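Local coordinates for gram-negative insecticidal protein (Chromobacterium piscinae, PDB 6FBM), which acts as an insecticidal toxin of the MACPF and beta-tripod families and, as in other MACPF proteins, probably forms membrane pores, at residues A[26-29]-A[33-36]; A[162-167]-A[301-306]; A[456-459]-A[465-468]; A[468-473]-A[491-496]. All coordinates share one frame; numbering follows the deposited sequence.

Interaction 1: A[26-29]-A[33-36]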
loop_
_atom_site.group_PDB
_atom_site.type_symbol
_atom_site.label_atom_id
_atom_site.label_comp_id
_atom_site.label_asym_id
_atom_site.label_seq_id
_atom_site.Cartn_x
_atom_site.Cartn_y
_atom_site.Cartn_z
ATOM N N ASN A 26 40.262 -5.263 3.811
ATOM C CA ASN A 26 40.702 -3.895 4.107
ATOM C C ASN A 26 39.571 -2.885 4.075
ATOM O O ASN A 26 39.837 -1.701 4.164
ATOM C CB ASN A 26 41.834 -3.484 3.145
ATOM C CG ASN A 26 43.087 -4.317 3.347
ATOM O OD1 ASN A 26 43.456 -4.599 4.469
ATOM N ND2 ASN A 26 43.719 -4.750 2.262
ATOM N N GLY A 27 38.322 -3.354 4.001
ATOM C CA GLY A 27 37.154 -2.477 3.839
ATOM C C GLY A 27 36.474 -2.169 5.164
ATOM O O GLY A 27 37.138 -1.808 6.139
ATOM N N LEU A 28 35.150 -2.300 5.217
ATOM C CA LEU A 28 34.432 -2.079 6.475
ATOM C C LEU A 28 34.367 -3.374 7.270
ATOM O O LEU A 28 34.596 -4.449 6.731
ATOM C CB LEU A 28 33.023 -1.555 6.222
ATOM C CG LEU A 28 32.882 -0.317 5.329
ATOM C CD1 LEU A 28 31.399 0.006 5.232
ATOM C CD2 LEU A 28 33.684 0.897 5.828
ATOM N N TYR A 29 34.085 -3.254 8.562
ATOM C CA TYR A 29 33.910 -4.411 9.418
ATOM C C TYR A 29 32.515 -4.992 9.134
ATOM O O TYR A 29 31.529 -4.311 9.233
ATOM C CB TYR A 29 34.052 -4.035 10.896
ATOM C CG TYR A 29 33.777 -5.170 11.860
ATOM C CD1 TYR A 29 34.786 -6.031 12.258
ATOM C CD2 TYR A 29 32.487 -5.386 12.364
ATOM C CE1 TYR A 29 34.530 -7.077 13.135
ATOM C CE2 TYR A 29 32.221 -6.437 13.225
ATOM C CZ TYR A 29 33.238 -7.272 13.623
ATOM O OH TYR A 29 32.996 -8.318 14.495
ATOM N N GLU A 33 28.592 -3.753 2.285
ATOM C CA GLU A 33 29.270 -2.783 1.435
ATOM C C GLU A 33 30.666 -3.245 1.035
ATOM O O GLU A 33 31.157 -2.813 0.004
ATOM C CB GLU A 33 29.374 -1.413 2.111
ATOM C CG GLU A 33 28.085 -0.599 2.258
ATOM C CD GLU A 33 28.405 0.838 2.726
ATOM O OE1 GLU A 33 28.160 1.226 3.905
ATOM O OE2 GLU A 33 28.959 1.598 1.904
ATOM N N SER A 34 31.297 -4.113 1.815
ATOM C CA SER A 34 32.619 -4.613 1.476
ATOM C C SER A 34 32.617 -6.016 0.836
ATOM O O SER A 34 33.701 -6.641 0.701
ATOM C CB SER A 34 33.511 -4.589 2.707
ATOM O OG SER A 34 33.781 -3.260 3.067
ATOM N N LEU A 35 31.434 -6.506 0.440
ATOM C CA LEU A 35 31.358 -7.697 -0.397
ATOM C C LEU A 35 31.848 -7.367 -1.796
ATOM O O LEU A 35 31.740 -6.242 -2.231
ATOM C CB LEU A 35 29.935 -8.246 -0.476
ATOM C CG LEU A 35 29.308 -8.678 0.839
ATOM C CD1 LEU A 35 27.813 -8.857 0.653
ATOM C CD2 LEU A 35 29.941 -9.934 1.366
ATOM N N LEU A 36 32.418 -8.357 -2.460
ATOM C CA LEU A 36 33.032 -8.192 -3.765
ATOM C C LEU A 36 32.238 -8.993 -4.753
ATOM O O LEU A 36 31.615 -9.986 -4.394
ATOM C CB LEU A 36 34.469 -8.674 -3.760
ATOM C CG LEU A 36 35.418 -7.964 -2.789
ATOM C CD1 LEU A 36 36.772 -8.692 -2.875
ATOM C CD2 LEU A 36 35.562 -6.469 -3.114
#

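Interaction 2: A[162-167]-A[301-306]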
loop_
_atom_site.group_PDB
_atom_site.type_symbol
_atom_site.label_atom_id
_atom_site.label_comp_id
_atom_site.label_asym_id
_atom_site.label_seq_id
_atom_site.Cartn_x
_atom_site.Cartn_y
_atom_site.Cartn_z
ATOM N N GLU A 162 46.242 -10.676 -9.085
ATOM C CA GLU A 162 45.058 -10.588 -9.929
ATOM C C GLU A 162 43.937 -11.393 -9.332
ATOM O O GLU A 162 42.804 -10.914 -9.259
ATOM C CB GLU A 162 45.327 -11.106 -11.341
ATOM C CG GLU A 162 45.414 -10.021 -12.402
ATOM C CD GLU A 162 44.504 -10.337 -13.568
ATOM O OE1 GLU A 162 44.995 -10.489 -14.707
ATOM O OE2 GLU A 162 43.268 -10.517 -13.337
ATOM N N LEU A 163 44.266 -12.617 -8.934
ATOM C CA LEU A 163 43.305 -13.497 -8.310
ATOM C C LEU A 163 42.659 -12.766 -7.151
ATOM O O LEU A 163 41.437 -12.714 -7.069
ATOM C CB LEU A 163 43.962 -14.791 -7.828
ATOM C CG LEU A 163 43.011 -15.882 -7.337
ATOM C CD1 LEU A 163 42.205 -16.449 -8.485
ATOM C CD2 LEU A 163 43.809 -16.986 -6.690
ATOM N N PHE A 164 43.488 -12.169 -6.295
ATOM C CA PHE A 164 42.993 -11.436 -5.136
ATOM C C PHE A 164 42.190 -10.182 -5.491
ATOM O O PHE A 164 41.208 -9.889 -4.806
ATOM C CB PHE A 164 44.125 -11.082 -4.155
ATOM C CG PHE A 164 44.778 -12.269 -3.479
ATOM C CD1 PHE A 164 44.150 -13.514 -3.388
ATOM C CD2 PHE A 164 46.031 -12.121 -2.899
ATOM C CE1 PHE A 164 44.777 -14.585 -2.761
ATOM C CE2 PHE A 164 46.645 -13.183 -2.261
ATOM C CZ PHE A 164 46.022 -14.415 -2.192
ATOM N N LYS A 165 42.592 -9.456 -6.531
ATOM C CA LYS A 165 41.786 -8.322 -7.018
ATOM C C LYS A 165 40.420 -8.789 -7.543
ATOM O O LYS A 165 39.382 -8.230 -7.168
ATOM C CB LYS A 165 42.553 -7.509 -8.077
ATOM C CG LYS A 165 41.779 -6.344 -8.697
ATOM C CD LYS A 165 41.285 -6.636 -10.105
ATOM C CE LYS A 165 41.014 -5.324 -10.857
ATOM N NZ LYS A 165 42.217 -4.526 -11.229
ATOM N N ARG A 166 40.421 -9.821 -8.383
ATOM C CA ARG A 166 39.187 -10.342 -8.990
ATOM C C ARG A 166 38.191 -10.910 -7.972
ATOM O O ARG A 166 36.997 -10.643 -8.060
ATOM C CB ARG A 166 39.485 -11.435 -10.003
ATOM C CG ARG A 166 40.066 -10.988 -11.330
ATOM C CD ARG A 166 40.470 -12.199 -12.161
ATOM N NE ARG A 166 39.629 -12.416 -13.360
ATOM C CZ ARG A 166 40.040 -12.433 -14.630
ATOM N NH1 ARG A 166 41.320 -12.362 -14.935
ATOM N NH2 ARG A 166 39.155 -12.626 -15.596
ATOM N N TYR A 167 38.684 -11.699 -7.027
ATOM C CA TYR A 167 37.827 -12.502 -6.167
ATOM C C TYR A 167 37.833 -12.139 -4.687
ATOM O O TYR A 167 36.919 -12.541 -3.960
ATOM C CB TYR A 167 38.200 -13.978 -6.340
ATOM C CG TYR A 167 37.994 -14.432 -7.760
ATOM C CD1 TYR A 167 36.707 -14.652 -8.255
ATOM C CD2 TYR A 167 39.068 -14.593 -8.618
ATOM C CE1 TYR A 167 36.512 -15.045 -9.566
ATOM C CE2 TYR A 167 38.877 -14.971 -9.928
ATOM C CZ TYR A 167 37.596 -15.186 -10.401
ATOM O OH TYR A 167 37.406 -15.579 -11.698
ATOM N N PRO A 301 51.000 -11.244 2.250
ATOM C CA PRO A 301 51.689 -10.069 2.791
ATOM C C PRO A 301 51.836 -8.907 1.838
ATOM O O PRO A 301 51.634 -7.752 2.257
ATOM C CB PRO A 301 53.053 -10.614 3.190
ATOM C CG PRO A 301 52.785 -12.037 3.560
ATOM C CD PRO A 301 51.641 -12.498 2.710
ATOM N N GLU A 302 52.174 -9.172 0.577
ATOM C CA GLU A 302 52.321 -8.055 -0.381
ATOM C C GLU A 302 50.972 -7.473 -0.777
ATOM O O GLU A 302 50.862 -6.254 -0.911
ATOM C CB GLU A 302 53.227 -8.364 -1.605
ATOM C CG GLU A 302 52.720 -9.404 -2.602
ATOM C CD GLU A 302 53.203 -9.194 -4.038
ATOM O OE1 GLU A 302 53.296 -8.029 -4.483
ATOM O OE2 GLU A 302 53.426 -10.219 -4.735
ATOM N N PHE A 303 49.939 -8.307 -0.916
ATOM C CA PHE A 303 48.584 -7.785 -1.113
ATOM C C PHE A 303 48.207 -6.783 -0.010
ATOM O O PHE A 303 47.618 -5.743 -0.293
ATOM C CB PHE A 303 47.542 -8.924 -1.171
ATOM C CG PHE A 303 46.132 -8.443 -1.331
ATOM C CD1 PHE A 303 45.623 -8.118 -2.581
ATOM C CD2 PHE A 303 45.312 -8.293 -0.224
ATOM C CE1 PHE A 303 44.318 -7.654 -2.722
ATOM C CE2 PHE A 303 44.004 -7.820 -0.348
ATOM C CZ PHE A 303 43.497 -7.528 -1.609
ATOM N N MET A 304 48.574 -7.116 1.229
ATOM C CA MET A 304 48.237 -6.331 2.424
ATOM C C MET A 304 49.188 -5.191 2.763
ATOM O O MET A 304 48.875 -4.396 3.643
ATOM C CB MET A 304 48.153 -7.268 3.645
ATOM C CG MET A 304 47.089 -8.360 3.557
ATOM S SD MET A 304 45.434 -7.654 3.463
ATOM C CE MET A 304 45.155 -7.137 5.173
ATOM N N LYS A 305 50.322 -5.099 2.071
ATOM C CA LYS A 305 51.391 -4.136 2.398
ATOM C C LYS A 305 50.859 -2.716 2.552
ATOM O O LYS A 305 51.003 -2.130 3.622
ATOM C CB LYS A 305 52.497 -4.164 1.322
ATOM C CG LYS A 305 53.805 -3.518 1.732
ATOM C CD LYS A 305 54.581 -2.918 0.553
ATOM C CE LYS A 305 55.653 -1.946 1.063
ATOM N NZ LYS A 305 56.852 -1.803 0.191
ATOM N N GLN A 306 50.215 -2.176 1.509
ATOM C CA GLN A 306 49.645 -0.828 1.563
ATOM C C GLN A 306 48.732 -0.623 2.788
ATOM O O GLN A 306 48.800 0.423 3.448
ATOM C CB GLN A 306 48.879 -0.521 0.256
ATOM C CG GLN A 306 48.377 0.930 0.119
ATOM C CD GLN A 306 47.441 1.194 -1.059
ATOM O OE1 GLN A 306 47.487 0.518 -2.092
ATOM N NE2 GLN A 306 46.589 2.211 -0.911
#

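Interaction 3: A[456-459]-A[465-468]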
loop_
_atom_site.group_PDB
_atom_site.type_symbol
_atom_site.label_atom_id
_atom_site.label_comp_id
_atom_site.label_asym_id
_atom_site.label_seq_id
_atom_site.Cartn_x
_atom_site.Cartn_y
_atom_site.Cartn_z
ATOM N N TRP A 456 70.938 29.407 42.618
ATOM C CA TRP A 456 70.899 30.137 43.892
ATOM C C TRP A 456 70.592 29.183 45.056
ATOM O O TRP A 456 70.077 28.089 44.847
ATOM C CB TRP A 456 69.819 31.198 43.806
ATOM C CG TRP A 456 69.609 32.081 44.995
ATOM C CD1 TRP A 456 70.235 33.246 45.246
ATOM C CD2 TRP A 456 68.656 31.905 46.051
ATOM N NE1 TRP A 456 69.751 33.815 46.391
ATOM C CE2 TRP A 456 68.776 33.009 46.907
ATOM C CE3 TRP A 456 67.710 30.923 46.346
ATOM C CZ2 TRP A 456 67.994 33.166 48.052
ATOM C CZ3 TRP A 456 66.921 31.089 47.494
ATOM C CH2 TRP A 456 67.075 32.198 48.323
ATOM N N TRP A 457 70.990 29.588 46.256
ATOM C CA TRP A 457 70.566 28.976 47.514
ATOM C C TRP A 457 70.450 30.079 48.555
ATOM O O TRP A 457 70.941 31.191 48.347
ATOM C CB TRP A 457 71.510 27.867 48.034
ATOM C CG TRP A 457 72.997 28.113 47.898
ATOM C CD1 TRP A 457 73.656 29.315 47.940
ATOM C CD2 TRP A 457 74.016 27.113 47.728
ATOM N NE1 TRP A 457 75.003 29.132 47.769
ATOM C CE2 TRP A 457 75.260 27.793 47.639
ATOM C CE3 TRP A 457 74.003 25.710 47.638
ATOM C CZ2 TRP A 457 76.474 27.114 47.465
ATOM C CZ3 TRP A 457 75.199 25.046 47.453
ATOM C CH2 TRP A 457 76.424 25.747 47.361
ATOM N N ASP A 458 69.805 29.768 49.671
ATOM C CA ASP A 458 69.472 30.783 50.659
ATOM C C ASP A 458 70.536 30.998 51.714
ATOM O O ASP A 458 70.334 31.801 52.613
ATOM C CB ASP A 458 68.131 30.440 51.337
ATOM C CG ASP A 458 68.255 29.356 52.401
ATOM O OD1 ASP A 458 68.779 28.279 52.077
ATOM O OD2 ASP A 458 67.813 29.569 53.531
ATOM N N LYS A 459 71.669 30.289 51.643
ATOM C CA LYS A 459 72.628 30.336 52.751
ATOM C C LYS A 459 73.145 31.764 52.986
ATOM O O LYS A 459 73.413 32.506 52.041
ATOM C CB LYS A 459 73.713 29.279 52.632
ATOM C CG LYS A 459 74.744 29.486 51.556
ATOM C CD LYS A 459 75.093 28.152 50.850
ATOM C CE LYS A 459 75.637 27.052 51.720
ATOM N NZ LYS A 459 76.479 26.094 50.894
ATOM N N LYS A 465 64.881 26.267 57.512
ATOM C CA LYS A 465 64.809 25.452 56.311
ATOM C C LYS A 465 65.786 25.996 55.298
ATOM O O LYS A 465 66.147 27.177 55.328
ATOM C CB LYS A 465 63.406 25.432 55.725
ATOM C CG LYS A 465 62.294 25.085 56.714
ATOM C CD LYS A 465 60.966 25.003 56.045
ATOM C CE LYS A 465 59.824 25.607 56.892
ATOM N NZ LYS A 465 58.572 24.882 56.513
ATOM N N ASP A 466 66.202 25.119 54.402
ATOM C CA ASP A 466 67.169 25.446 53.372
ATOM C C ASP A 466 66.577 25.173 51.991
ATOM O O ASP A 466 65.650 24.373 51.840
ATOM C CB ASP A 466 68.424 24.590 53.566
ATOM C CG ASP A 466 69.118 24.824 54.904
ATOM O OD1 ASP A 466 68.901 25.890 55.556
ATOM O OD2 ASP A 466 69.919 23.928 55.255
ATOM N N VAL A 467 67.112 25.869 50.984
ATOM C CA VAL A 467 66.736 25.622 49.588
ATOM C C VAL A 467 67.857 25.971 48.645
ATOM O O VAL A 467 68.613 26.899 48.897
ATOM C CB VAL A 467 65.463 26.408 49.192
ATOM C CG1 VAL A 467 65.734 27.905 49.058
ATOM C CG2 VAL A 467 64.838 25.838 47.928
ATOM N N SER A 468 67.942 25.200 47.567
ATOM C CA SER A 468 68.809 25.481 46.433
ATOM C C SER A 468 67.996 25.300 45.143
ATOM O O SER A 468 67.276 24.314 44.999
ATOM C CB SER A 468 70.013 24.533 46.419
ATOM O OG SER A 468 70.685 24.527 47.667
#

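Interaction 4: A[468-473]-A[491-496]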
loop_
_atom_site.group_PDB
_atom_site.type_symbol
_atom_site.label_atom_id
_atom_site.label_comp_id
_atom_site.label_asym_id
_atom_site.label_seq_id
_atom_site.Cartn_x
_atom_site.Cartn_y
_atom_site.Cartn_z
ATOM N N SER A 468 67.942 25.200 47.567
ATOM C CA SER A 468 68.809 25.481 46.433
ATOM C C SER A 468 67.996 25.300 45.143
ATOM O O SER A 468 67.276 24.314 44.999
ATOM C CB SER A 468 70.013 24.533 46.419
ATOM O OG SER A 468 70.685 24.527 47.667
ATOM N N LEU A 469 68.140 26.240 44.216
ATOM C CA LEU A 469 67.445 26.206 42.939
ATOM C C LEU A 469 68.372 25.634 41.872
ATOM O O LEU A 469 69.442 26.170 41.613
ATOM C CB LEU A 469 66.980 27.609 42.549
ATOM C CG LEU A 469 66.245 28.386 43.625
ATOM C CD1 LEU A 469 65.790 29.706 43.039
ATOM C CD2 LEU A 469 65.063 27.616 44.207
ATOM N N TRP A 470 67.925 24.553 41.252
ATOM C CA TRP A 470 68.694 23.797 40.285
ATOM C C TRP A 470 67.929 23.701 38.970
ATOM O O TRP A 470 66.698 23.701 38.960
ATOM C CB TRP A 470 68.938 22.385 40.836
ATOM C CG TRP A 470 69.900 22.333 41.988
ATOM C CD1 TRP A 470 69.594 22.348 43.328
ATOM C CD2 TRP A 470 71.325 22.266 41.910
ATOM N NE1 TRP A 470 70.742 22.290 44.076
ATOM C CE2 TRP A 470 71.819 22.241 43.229
ATOM C CE3 TRP A 470 72.237 22.232 40.851
ATOM C CZ2 TRP A 470 73.193 22.188 43.516
ATOM C CZ3 TRP A 470 73.612 22.149 41.136
ATOM C CH2 TRP A 470 74.070 22.132 42.462
ATOM N N GLN A 471 68.670 23.553 37.877
ATOM C CA GLN A 471 68.098 23.397 36.542
ATOM C C GLN A 471 67.857 21.912 36.288
ATOM O O GLN A 471 68.817 21.122 36.272
ATOM C CB GLN A 471 69.081 23.931 35.496
ATOM C CG GLN A 471 68.568 23.961 34.062
ATOM C CD GLN A 471 69.650 23.792 32.984
ATOM O OE1 GLN A 471 70.807 23.473 33.260
ATOM N NE2 GLN A 471 69.251 23.935 31.754
ATOM N N PRO A 472 66.587 21.515 36.072
ATOM C CA PRO A 472 66.346 20.113 35.793
ATOM C C PRO A 472 66.679 19.742 34.328
ATOM O O PRO A 472 66.777 20.611 33.437
ATOM C CB PRO A 472 64.867 19.971 36.096
ATOM C CG PRO A 472 64.301 21.277 35.647
ATOM C CD PRO A 472 65.340 22.297 36.007
ATOM N N GLY A 473 66.887 18.456 34.104
ATOM C CA GLY A 473 67.185 17.932 32.774
ATOM C C GLY A 473 66.884 16.437 32.694
ATOM O O GLY A 473 66.817 15.714 33.703
ATOM N N ASN A 491 75.512 19.564 46.764
ATOM C CA ASN A 491 76.178 20.137 45.581
ATOM C C ASN A 491 77.178 19.128 44.994
ATOM O O ASN A 491 78.312 19.070 45.460
ATOM C CB ASN A 491 76.890 21.439 45.992
ATOM C CG ASN A 491 77.550 22.180 44.819
ATOM O OD1 ASN A 491 77.464 21.777 43.660
ATOM N ND2 ASN A 491 78.213 23.286 45.134
ATOM N N PRO A 492 76.814 18.335 43.982
ATOM C CA PRO A 492 75.506 18.336 43.321
ATOM C C PRO A 492 74.455 17.549 44.114
ATOM O O PRO A 492 74.820 16.786 45.016
ATOM C CB PRO A 492 75.791 17.615 42.005
ATOM C CG PRO A 492 76.889 16.655 42.340
ATOM C CD PRO A 492 77.633 17.186 43.553
ATOM N N PRO A 493 73.155 17.730 43.786
ATOM C CA PRO A 493 72.119 16.953 44.459
ATOM C C PRO A 493 72.232 15.450 44.184
ATOM O O PRO A 493 72.610 15.048 43.095
ATOM C CB PRO A 493 70.818 17.529 43.878
ATOM C CG PRO A 493 71.175 18.916 43.472
ATOM C CD PRO A 493 72.558 18.770 42.922
ATOM N N ASN A 494 71.918 14.652 45.192
ATOM C CA ASN A 494 72.014 13.196 45.101
ATOM C C ASN A 494 70.734 12.597 44.555
ATOM O O ASN A 494 69.741 13.300 44.414
ATOM C CB ASN A 494 72.316 12.581 46.476
ATOM C CG ASN A 494 71.271 12.908 47.507
ATOM O OD1 ASN A 494 70.066 12.783 47.266
ATOM N ND2 ASN A 494 71.736 13.345 48.668
ATOM N N SER A 495 70.753 11.286 44.308
ATOM C CA SER A 495 69.614 10.584 43.720
ATOM C C SER A 495 68.364 10.579 44.608
ATOM O O SER A 495 67.257 10.359 44.101
ATOM C CB SER A 495 70.003 9.162 43.306
ATOM O OG SER A 495 70.520 8.458 44.407
ATOM N N GLY A 496 68.525 10.810 45.912
ATOM C CA GLY A 496 67.382 11.014 46.803
ATOM C C GLY A 496 66.669 12.327 46.536
ATOM O O GLY A 496 65.439 12.375 46.545
#

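Interaction 1: A[26-29]-A[33-36]
Leu28 and Ser34 are joined by the one hydrogen bond between residues 26-29 and 33-36: the backbone N-H of Leu28 points almost straight at the serine hydroxyl, N to OG 2.7 Å with 170° at the hydrogen. Serine suits the place because its short arm, from a buried position, carries an acceptor directly to a backbone N-H of the loop; OG lies opposite the serine carbonyl carbon and beside its own N (chi1 -69°). Gly27 passes close by, its CA 3.5 Å from Ser34 OG, and having no side chain it lets the hydroxyl come up against the main chain. Next to this bond, Leu28 CD1 rests on the side chain of Glu33, 3.7 Å from OE1, Glu33 being a solvent-exposed residue. All this happens within the long connection of a beta-hairpin, whose paired antiparallel strands 21-23 and 35-39 belong to a large curled sheet. Farther out, Ser34 also shares a backbone hydrogen bond with Asp24, and Tyr23 OH bonds to Leu28 O, which ties the loop to the end of strand 21-23. Leu28 also packs on Ala103 and Val107 of helix 102-108, the apolar surroundings that suit a leucine.

Interaction 2: A[162-167]-A[301-306]
The ring of Phe164 turns its edge to the face of Phe303, a T-shaped (edge-to-face) pair with centroids 5.6 Å apart and planes at 78°. It joins two helices of the toxin's MACPF-containing half, 160-167 and 300-304, across a long separation in sequence. The edge atom that leads is Phe164 CD2, which lies 4.0 Å from Phe303 CG and 3.9 Å from Phe303 CB. Beside it the methylene of Phe164 also takes part: its CB lies 3.7 Å from Phe303 CD1 and about as near CE1, so the contact runs along the CG-CD1-CE1 side of the ring. Phe303 swings its CG away from its own backbone N (chi1 178°), a torsion that throws the ring out from helix 300-304 toward the partner. Phenylalanine fits both positions, since the pairing needs a flat hydrocarbon surface on one side and a rim of C-H groups on the other, with no polar atom to satisfy. Met161 extends the apolar patch against Phe303, and Pro169 packs on Phe164. Leu163, on another side of its helix, packs on helices 147-154 and 290-298. The outer surface of helix 160-167 is charged instead: Arg166 and Glu162, one turn apart, form a salt bridge whose hydrogen bond is weak, NH1 to OE2 3.1 Å with 133° at the hydrogen.

Interaction 3: A[456-459]-A[465-468]
Trp457 and Ser468 face each other as an antiparallel non-hydrogen-bonded pair, their CA atoms 4.1 Å apart, at the end of a beta-hairpin where the strands give way to the connecting loop. Just beyond the pair the backbone N of Asp458 donates to Val467 O (3.2 Å). The Asp458 carboxylate then takes the next backbone N-H of the returning chain, where a strand would offer a carbonyl. Its OD1 accepts the N-H of Val467 at 3.1 Å, with the donor above the carboxylate plane, 58° out of it. A chi1 of 78°, placing CG between the backbone N and the carbonyl carbon, folds the short acid across to the returning chain. Tyr489 OH bonds to the same OD1, so two donors grip this buried oxygen, and Trp393 NE1 adds a weak bond to OD2. The carboxylate of Asp466 lies 4.2 Å away, OD1 to OD1, and this like charge might raise the proton affinity of either acid. Across the hairpin Trp456 brings CZ3 to within 3.7 Å of Val467 CG1, a large and a small apolar group sharing a buried spot. Ser468 OG meets the edge of the Trp457 indole in its plane, 3.5 Å from CE3, while its polar partner is Asn488 O. Trp457 has Arg454 as a cation-pi partner. The hairpin, probably part of the beta-tripod region, joins outer strand 450-457 to strand 468-473, which pairs on its other side with strand 484-486.

Interaction 4: A[468-473]-A[491-496]
Trp470 offers one face of its indole to Pro493, a CH-pi contact between the middle strand, 468-473, of a three-stranded antiparallel sheet and the loop leading into helix 495-500. Along the strand, Leu469 packs on Phe483 and Trp470, next in line, turns to the loop. Its CG stands opposite the carbonyl carbon (chi1 -71°), which turns a face of the ring to the proline. Pro493 CG sits 3.5 Å from the centroid of the five-membered ring and only 15° off its normal, while Pro493 CD covers the six-membered ring, 3.5 Å from CZ2. Proline suits this place: its C-H groups, CD most of all, being bonded to the amide nitrogen, are probably slightly positive and meet an electron-rich indole face. At the edge of the same ring, in its plane, Asn491 OD1 comes to 3.6 Å from CH2, the amide plane turned 60° from the indole. The cis peptide bond between Asn491 and Pro492 turns the chain between this edge contact and the face contact. Next on the strand, Gln471 bonds to Asn453 and Ser480. Asn494 is the N-cap of the helix: its OD1 accepts from Asp497 N and, weakly, from Gly496 N at 2.8 Å.

Overall arrangement
The four contacts fall into two groups on opposite sides of the chain's centre. Interactions 1 and 2 touch in the MACPF-containing half: Asn26, in the loop of interaction 1, packs on Phe303 and Met304. Interactions 3 and 4, centres about 12 Å apart, share Ser468 and one small sheet. All four are partly buried: interaction 3 has the most buried residues, in interaction 2 a buried ring meets a partly exposed one, and interactions 1 and 4 each set two buried residues beside exposed ones. Interactions 1 and 3 close loops through side chains accepting main-chain N-H groups, a hydroxyl and a carboxylate; interactions 2 and 4 join elements by aromatic packing, ring on ring and proline on indole.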